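Local coordinates for putative uncharacterized protein PH1500 (Pyrococcus horikoshii, PDB 4UZR) that is of unknown function, perhaps ATP-binding, and assembles into a hexamer or dodecamer built around a 12-bladed beta-propeller, at residues Ile104-Gln107 with Glu111-Arg114. Residues are numbered along the deposited sequence; the frame is centred on the assembly and turned at random.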
ATOM      1  N   ILE A 104       1.852  12.499 -25.707  1.00 49.33           N
ATOM      2  CA  ILE A 104       1.455  12.140 -24.353  1.00 45.12           C
ATOM      3  C   ILE A 104      -0.004  12.498 -24.081  1.00 54.37           C
ATOM      4  O   ILE A 104      -0.417  13.655 -24.243  1.00 72.64           O
ATOM      5  CB  ILE A 104       2.358  12.821 -23.306  1.00 50.97           C
ATOM      6  CG1 ILE A 104       3.819  12.424 -23.531  1.00 45.85           C
ATOM      7  CG2 ILE A 104       1.918  12.450 -21.897  1.00 43.56           C
ATOM      8  CD1 ILE A 104       4.802  13.211 -22.693  1.00 38.18           C
ATOM      9  N   PHE A 105      -0.765  11.481 -23.679  1.00 44.57           N
ATOM     10  CA  PHE A 105      -2.184  11.598 -23.368  1.00 56.64           C
ATOM     11  C   PHE A 105      -2.435  11.248 -21.904  1.00 62.98           C
ATOM     12  O   PHE A 105      -1.624  10.569 -21.272  1.00 52.83           O
ATOM     13  CB  PHE A 105      -2.996  10.623 -24.224  1.00 57.82           C
ATOM     14  CG  PHE A 105      -2.844  10.825 -25.705  1.00 61.21           C
ATOM     15  CD1 PHE A 105      -3.684  11.688 -26.389  1.00 49.26           C
ATOM     16  CD2 PHE A 105      -1.876  10.133 -26.416  1.00 60.80           C
ATOM     17  CE1 PHE A 105      -3.554  11.867 -27.755  1.00 56.72           C
ATOM     18  CE2 PHE A 105      -1.740  10.308 -27.784  1.00 52.11           C
ATOM     19  CZ  PHE A 105      -2.580  11.177 -28.453  1.00 56.17           C
ATOM     20  N   ASN A 106      -3.564  11.704 -21.369  1.00 67.26           N
ATOM     21  CA  ASN A 106      -4.020  11.245 -20.058  1.00 63.88           C
ATOM     22  C   ASN A 106      -5.027  10.105 -20.190  1.00 75.73           C
ATOM     23  O   ASN A 106      -5.212   9.557 -21.277  1.00 69.72           O
ATOM     24  CB  ASN A 106      -4.588  12.392 -19.213  1.00 53.74           C
ATOM     25  CG  ASN A 106      -5.824  13.026 -19.829  1.00 68.84           C
ATOM     26  OD1 ASN A 106      -6.297  12.609 -20.886  1.00 73.92           O
ATOM     27  ND2 ASN A 106      -6.359  14.041 -19.159  1.00 70.44           N
ATOM     28  N   GLN A 107      -5.684   9.760 -19.087  1.00 85.92           N
ATOM     29  CA  GLN A 107      -6.609   8.630 -19.066  1.00 74.60           C
ATOM     30  C   GLN A 107      -7.917   8.902 -19.816  1.00 81.47           C
ATOM     31  O   GLN A 107      -8.713   7.989 -20.030  1.00 78.80           O
ATOM     32  CB  GLN A 107      -6.904   8.214 -17.624  1.00 77.43           C
ATOM     33  N   GLU A 111      -5.034  15.015 -25.357  1.00 73.73           N
ATOM     34  CA  GLU A 111      -3.634  15.238 -25.680  1.00 70.73           C
ATOM     35  C   GLU A 111      -2.997  16.216 -24.700  1.00 69.84           C
ATOM     36  O   GLU A 111      -3.449  17.354 -24.557  1.00 59.41           O
ATOM     37  CB  GLU A 111      -3.479  15.751 -27.111  1.00 74.87           C
ATOM     38  CG  GLU A 111      -2.035  15.970 -27.526  1.00 43.63           C
ATOM     39  CD  GLU A 111      -1.887  16.229 -29.010  1.00 64.99           C
ATOM     40  OE1 GLU A 111      -2.482  15.479 -29.811  1.00 75.63           O
ATOM     41  OE2 GLU A 111      -1.182  17.192 -29.374  1.00 71.38           O
ATOM     42  N   LEU A 112      -1.949  15.759 -24.022  1.00 62.86           N
ATOM     43  CA  LEU A 112      -1.209  16.605 -23.098  1.00 59.19           C
ATOM     44  C   LEU A 112       0.013  17.184 -23.788  1.00 55.70           C
ATOM     45  O   LEU A 112       0.413  18.315 -23.510  1.00 48.73           O
ATOM     46  CB  LEU A 112      -0.767  15.811 -21.868  1.00 51.00           C
ATOM     47  CG  LEU A 112      -1.851  15.240 -20.961  1.00 56.03           C
ATOM     48  CD1 LEU A 112      -1.216  14.486 -19.809  1.00 40.85           C
ATOM     49  CD2 LEU A 112      -2.749  16.350 -20.450  1.00 50.95           C
ATOM     50  N   TYR A 113       0.604  16.412 -24.696  1.00 70.12           N
ATOM     51  CA  TYR A 113       1.818  16.871 -25.368  1.00 58.52           C
ATOM     52  C   TYR A 113       2.055  16.221 -26.730  1.00 51.57           C
ATOM     53  O   TYR A 113       1.670  15.078 -26.965  1.00 67.22           O
ATOM     54  CB  TYR A 113       3.032  16.648 -24.457  1.00 61.59           C
ATOM     55  CG  TYR A 113       4.364  17.022 -25.068  1.00 56.97           C
ATOM     56  CD1 TYR A 113       4.799  18.342 -25.076  1.00 44.35           C
ATOM     57  CD2 TYR A 113       5.188  16.058 -25.637  1.00 47.67           C
ATOM     58  CE1 TYR A 113       6.017  18.693 -25.629  1.00 52.86           C
ATOM     59  CE2 TYR A 113       6.409  16.401 -26.198  1.00 50.54           C
ATOM     60  CZ  TYR A 113       6.818  17.718 -26.188  1.00 57.15           C
ATOM     61  OH  TYR A 113       8.030  18.066 -26.742  1.00 69.70           O
ATOM     62  N   ARG A 114       2.680  16.973 -27.628  1.00 52.00           N
ATOM     63  CA  ARG A 114       3.136  16.445 -28.908  1.00 44.83           C
ATOM     64  C   ARG A 114       4.502  17.050 -29.222  1.00 58.91           C
ATOM     65  O   ARG A 114       4.691  18.263 -29.126  1.00 61.31           O
ATOM     66  CB  ARG A 114       2.133  16.737 -30.030  1.00 62.96           C
ATOM     67  CG  ARG A 114       1.801  18.204 -30.244  1.00 80.87           C
ATOM     68  CD  ARG A 114       0.972  18.403 -31.507  1.00 88.45           C
ATOM     69  NE  ARG A 114      -0.266  17.629 -31.483  1.00 88.20           N
ATOM     70  CZ  ARG A 114      -0.540  16.626 -32.313  1.00 82.38           C
ATOM     71  NH1 ARG A 114       0.341  16.265 -33.236  1.00 88.99           N
ATOM     72  NH2 ARG A 114      -1.694  15.979 -32.216  1.00 76.90           N
TER
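Ile104 meets two successive residues of the antiparallel strand 111-114, and its carbonyl oxygen shows how a sheet can take in one extra residue, both amides of the longer side being bonded to one oxygen. The two donors lie in the plane of the carbonyl: Tyr113 N reaches Ile104 O at 3.0 Å on a lone pair, while Leu112 N approaches it more nearly in line with the C=O bond, at 159°. In return Ile104 N donates to Tyr113 O over 2.9 Å, nearly straight. Leu112, with a psi of -34°, breaks the extended course of its strand, and the register slips by one, pairing Phe105 with Glu111.

The tight part lies where the side chains of Ile104, Leu112 and Tyr113 gather. Ile104 CB sits 4.1 Å from Tyr113 CB, and its CD1 comes up obliquely to the tyrosine ring. Leu112 points across the hairpin, its CD1 touching Asn106 CB at 4.0 Å, and Pro72 of two neighbouring subunits packs against it. On the other face, Phe105 CG stands anti to the carbonyl carbon (chi1 -59°), which swings the ring back toward Glu111, CD1 lying 3.6 Å from Glu111 CA. Replacing the ring of Phe105 by the methyl of alanine is likely to leave a gap beside Glu111 and remove the aromatic cover from Ile93 and Val95. Packing loosens toward the turn, where Asn106 is partly exposed and its OD1 accepts from the amides of Asn108 and Glu110. The whole is a classic beta bulge at the turn end of the hairpin formed by the last two strands, 101-106 and 111-116, of a four-stranded antiparallel sheet, the up-and-down arrangement of a beta-propeller blade.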